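Local coordinates for protein argonaute (Methanocaldococcus jannaschii, PDB 5G5S) that uses short single-stranded DNA guides to bind complementary target strands and slice them, and may defend against invading genetic elements, at residues I446-L451 and I456-I461. Residues are numbered along the deposited sequence; the frame is centred on the assembly and turned at random.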
ATOM      1  N   ILE A 446     -15.281  -8.297  -9.796  1.00 76.85           N
ATOM      2  CA  ILE A 446     -16.059  -7.657 -10.871  1.00 79.62           C
ATOM      3  C   ILE A 446     -17.522  -7.621 -10.441  1.00 82.65           C
ATOM      4  O   ILE A 446     -18.168  -6.584 -10.586  1.00 82.51           O
ATOM      5  CB  ILE A 446     -15.840  -8.340 -12.265  1.00 86.86           C
ATOM      6  CG1 ILE A 446     -14.431  -8.056 -12.827  1.00 88.06           C
ATOM      7  CG2 ILE A 446     -16.927  -7.988 -13.300  1.00 90.87           C
ATOM      8  CD1 ILE A 446     -14.024  -6.568 -12.842  1.00100.62           C
ATOM      9  N   LEU A 447     -18.013  -8.735  -9.855  1.00 79.26           N
ATOM     10  CA  LEU A 447     -19.378  -8.861  -9.351  1.00 79.32           C
ATOM     11  C   LEU A 447     -19.668  -7.841  -8.250  1.00 79.62           C
ATOM     12  O   LEU A 447     -20.679  -7.166  -8.328  1.00 80.82           O
ATOM     13  CB  LEU A 447     -19.696 -10.304  -8.892  1.00 80.01           C
ATOM     14  CG  LEU A 447     -21.178 -10.607  -8.557  1.00 85.84           C
ATOM     15  CD1 LEU A 447     -22.056 -10.524  -9.791  1.00 89.63           C
ATOM     16  CD2 LEU A 447     -21.332 -11.962  -7.897  1.00 87.25           C
ATOM     17  N   LYS A 448     -18.765  -7.688  -7.271  1.00 73.58           N
ATOM     18  CA  LYS A 448     -18.923  -6.727  -6.167  1.00 70.19           C
ATOM     19  C   LYS A 448     -19.040  -5.277  -6.637  1.00 72.92           C
ATOM     20  O   LYS A 448     -19.919  -4.541  -6.174  1.00 72.70           O
ATOM     21  CB  LYS A 448     -17.779  -6.851  -5.168  1.00 68.10           C
ATOM     22  CG  LYS A 448     -17.803  -8.145  -4.378  1.00 72.27           C
ATOM     23  CD  LYS A 448     -16.998  -8.025  -3.084  1.00 75.36           C
ATOM     24  CE  LYS A 448     -15.506  -7.964  -3.278  1.00 73.98           C
ATOM     25  NZ  LYS A 448     -14.798  -8.048  -1.973  1.00 84.89           N
ATOM     26  N   LYS A 449     -18.134  -4.884  -7.540  1.00 68.57           N
ATOM     27  CA  LYS A 449     -18.033  -3.557  -8.129  1.00 69.22           C
ATOM     28  C   LYS A 449     -19.330  -3.172  -8.857  1.00 76.80           C
ATOM     29  O   LYS A 449     -19.922  -2.143  -8.533  1.00 75.89           O
ATOM     30  CB  LYS A 449     -16.807  -3.501  -9.055  1.00 70.92           C
ATOM     31  CG  LYS A 449     -16.542  -2.153  -9.701  1.00 72.56           C
ATOM     32  CD  LYS A 449     -15.269  -2.201 -10.517  1.00 83.35           C
ATOM     33  CE  LYS A 449     -15.453  -2.670 -11.941  1.00 92.09           C
ATOM     34  NZ  LYS A 449     -14.157  -3.072 -12.552  1.00 99.50           N
ATOM     35  N   GLN A 450     -19.771  -4.018  -9.802  1.00 78.37           N
ATOM     36  CA  GLN A 450     -20.993  -3.854 -10.603  1.00 83.19           C
ATOM     37  C   GLN A 450     -22.268  -3.898  -9.759  1.00 88.59           C
ATOM     38  O   GLN A 450     -23.270  -3.289 -10.136  1.00 91.74           O
ATOM     39  CB  GLN A 450     -21.058  -4.893 -11.736  1.00 87.66           C
ATOM     40  CG  GLN A 450     -20.049  -4.648 -12.858  1.00108.53           C
ATOM     41  CD  GLN A 450     -20.366  -5.409 -14.123  1.00132.36           C
ATOM     42  OE1 GLN A 450     -20.864  -6.541 -14.105  1.00129.23           O
ATOM     43  NE2 GLN A 450     -20.058  -4.803 -15.262  1.00127.55           N
ATOM     44  N   LEU A 451     -22.230  -4.644  -8.641  1.00 83.06           N
ATOM     45  CA  LEU A 451     -23.307  -4.777  -7.662  1.00 83.31           C
ATOM     46  C   LEU A 451     -23.462  -3.437  -6.939  1.00 86.38           C
ATOM     47  O   LEU A 451     -24.587  -2.989  -6.743  1.00 88.66           O
ATOM     48  CB  LEU A 451     -22.939  -5.878  -6.648  1.00 81.20           C
ATOM     49  CG  LEU A 451     -23.908  -7.037  -6.377  1.00 87.60           C
ATOM     50  CD1 LEU A 451     -24.683  -7.452  -7.601  1.00 91.43           C
ATOM     51  CD2 LEU A 451     -23.159  -8.223  -5.817  1.00 87.65           C
ATOM     52  N   ILE A 456     -25.854  -1.983  -4.162  1.00 87.40           N
ATOM     53  CA  ILE A 456     -25.796  -3.242  -3.411  1.00 85.71           C
ATOM     54  C   ILE A 456     -24.388  -3.431  -2.842  1.00 85.50           C
ATOM     55  O   ILE A 456     -23.449  -3.682  -3.599  1.00 84.63           O
ATOM     56  CB  ILE A 456     -26.245  -4.504  -4.234  1.00 90.41           C
ATOM     57  CG1 ILE A 456     -27.363  -4.245  -5.297  1.00 95.73           C
ATOM     58  CG2 ILE A 456     -26.519  -5.720  -3.346  1.00 89.55           C
ATOM     59  CD1 ILE A 456     -28.768  -3.857  -4.819  1.00108.41           C
ATOM     60  N   ILE A 457     -24.241  -3.304  -1.513  1.00 79.73           N
ATOM     61  CA  ILE A 457     -22.960  -3.537  -0.821  1.00 75.07           C
ATOM     62  C   ILE A 457     -22.833  -5.068  -0.752  1.00 79.33           C
ATOM     63  O   ILE A 457     -23.840  -5.748  -0.556  1.00 81.04           O
ATOM     64  CB  ILE A 457     -22.911  -2.849   0.574  1.00 75.89           C
ATOM     65  CG1 ILE A 457     -22.995  -1.318   0.420  1.00 76.37           C
ATOM     66  CG2 ILE A 457     -21.649  -3.265   1.375  1.00 72.66           C
ATOM     67  CD1 ILE A 457     -23.478  -0.567   1.640  1.00 85.74           C
ATOM     68  N   SER A 458     -21.636  -5.610  -0.992  1.00 73.73           N
ATOM     69  CA  SER A 458     -21.476  -7.060  -1.028  1.00 72.99           C
ATOM     70  C   SER A 458     -20.180  -7.577  -0.457  1.00 74.61           C
ATOM     71  O   SER A 458     -19.181  -6.856  -0.418  1.00 72.37           O
ATOM     72  CB  SER A 458     -21.632  -7.566  -2.459  1.00 77.36           C
ATOM     73  OG  SER A 458     -20.824  -6.829  -3.361  1.00 82.96           O
ATOM     74  N   GLN A 459     -20.191  -8.857  -0.060  1.00 71.40           N
ATOM     75  CA  GLN A 459     -19.010  -9.551   0.429  1.00 70.10           C
ATOM     76  C   GLN A 459     -18.986 -10.979  -0.104  1.00 75.26           C
ATOM     77  O   GLN A 459     -20.001 -11.685  -0.056  1.00 75.45           O
ATOM     78  CB  GLN A 459     -18.897  -9.506   1.967  1.00 70.47           C
ATOM     79  CG  GLN A 459     -17.566 -10.058   2.536  1.00 69.58           C
ATOM     80  CD  GLN A 459     -16.317  -9.437   1.950  1.00 75.21           C
ATOM     81  OE1 GLN A 459     -15.461 -10.116   1.376  1.00 67.36           O
ATOM     82  NE2 GLN A 459     -16.177  -8.136   2.081  1.00 70.40           N
ATOM     83  N   ASN A 460     -17.823 -11.382  -0.638  1.00 71.81           N
ATOM     84  CA  ASN A 460     -17.596 -12.719  -1.170  1.00 73.59           C
ATOM     85  C   ASN A 460     -16.820 -13.558  -0.173  1.00 77.96           C
ATOM     86  O   ASN A 460     -16.019 -13.026   0.598  1.00 74.54           O
ATOM     87  CB  ASN A 460     -16.914 -12.680  -2.547  1.00 75.28           C
ATOM     88  CG  ASN A 460     -15.603 -11.922  -2.623  1.00 86.72           C
ATOM     89  OD1 ASN A 460     -15.375 -10.913  -1.948  1.00 72.47           O
ATOM     90  ND2 ASN A 460     -14.734 -12.357  -3.517  1.00 81.33           N
ATOM     91  N   ILE A 461     -17.095 -14.870  -0.168  1.00 78.54           N
ATOM     92  CA  ILE A 461     -16.489 -15.860   0.722  1.00 79.32           C
ATOM     93  C   ILE A 461     -16.299 -17.178  -0.045  1.00 88.08           C
ATOM     94  O   ILE A 461     -17.153 -17.513  -0.873  1.00 90.26           O
ATOM     95  CB  ILE A 461     -17.368 -15.993   2.012  1.00 82.42           C
ATOM     96  CG1 ILE A 461     -16.567 -16.303   3.307  1.00 82.60           C
ATOM     97  CG2 ILE A 461     -18.678 -16.797   1.840  1.00 85.01           C
ATOM     98  CD1 ILE A 461     -16.059 -17.696   3.490  1.00 94.49           C
TER
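S458 projects from strand 456-461 against helix 446-451 where the two run antiparallel, their axes 7.5 Å apart at closest approach. Its OG lies 3.4 Å from K448 CA and comes equally near K448 CG, while S458 CB meets L451 CD2. The small side chain is consistent with the helix lying so close to the edge strand of the Mid domain's parallel sheet. Near the short connection between helix and strand, I456 N donates to L451 O (3.0 Å). I456 CB packs 4.1 Å from L451 CG, and helix 412-420 covers L451 from outside the pair.

At N460, which is partly exposed, the contact becomes polar and is carried by the lysine's end. K448 bends at chi3 (-71°), bringing NZ within 2.9 Å of N460 OD1, with CE alongside; NZ sits tilted 30° from the carbonyl plane, and the two side chains cross at nearly a right angle. The contact closes the beta-alpha-beta unit 428-434, 442-452, 456-462, and residues 459-462 bind the phosphorylated 5' end of the guide. The backbone bond and the L451 to I456 contact thus join the two elements where the chain turns back, whereas the lysine's ammonium, its charge probably partly offset by weak, long ion pairs with E445 and the C-terminal carboxylate of I715, ties the helix to the guide-binding end of the strand.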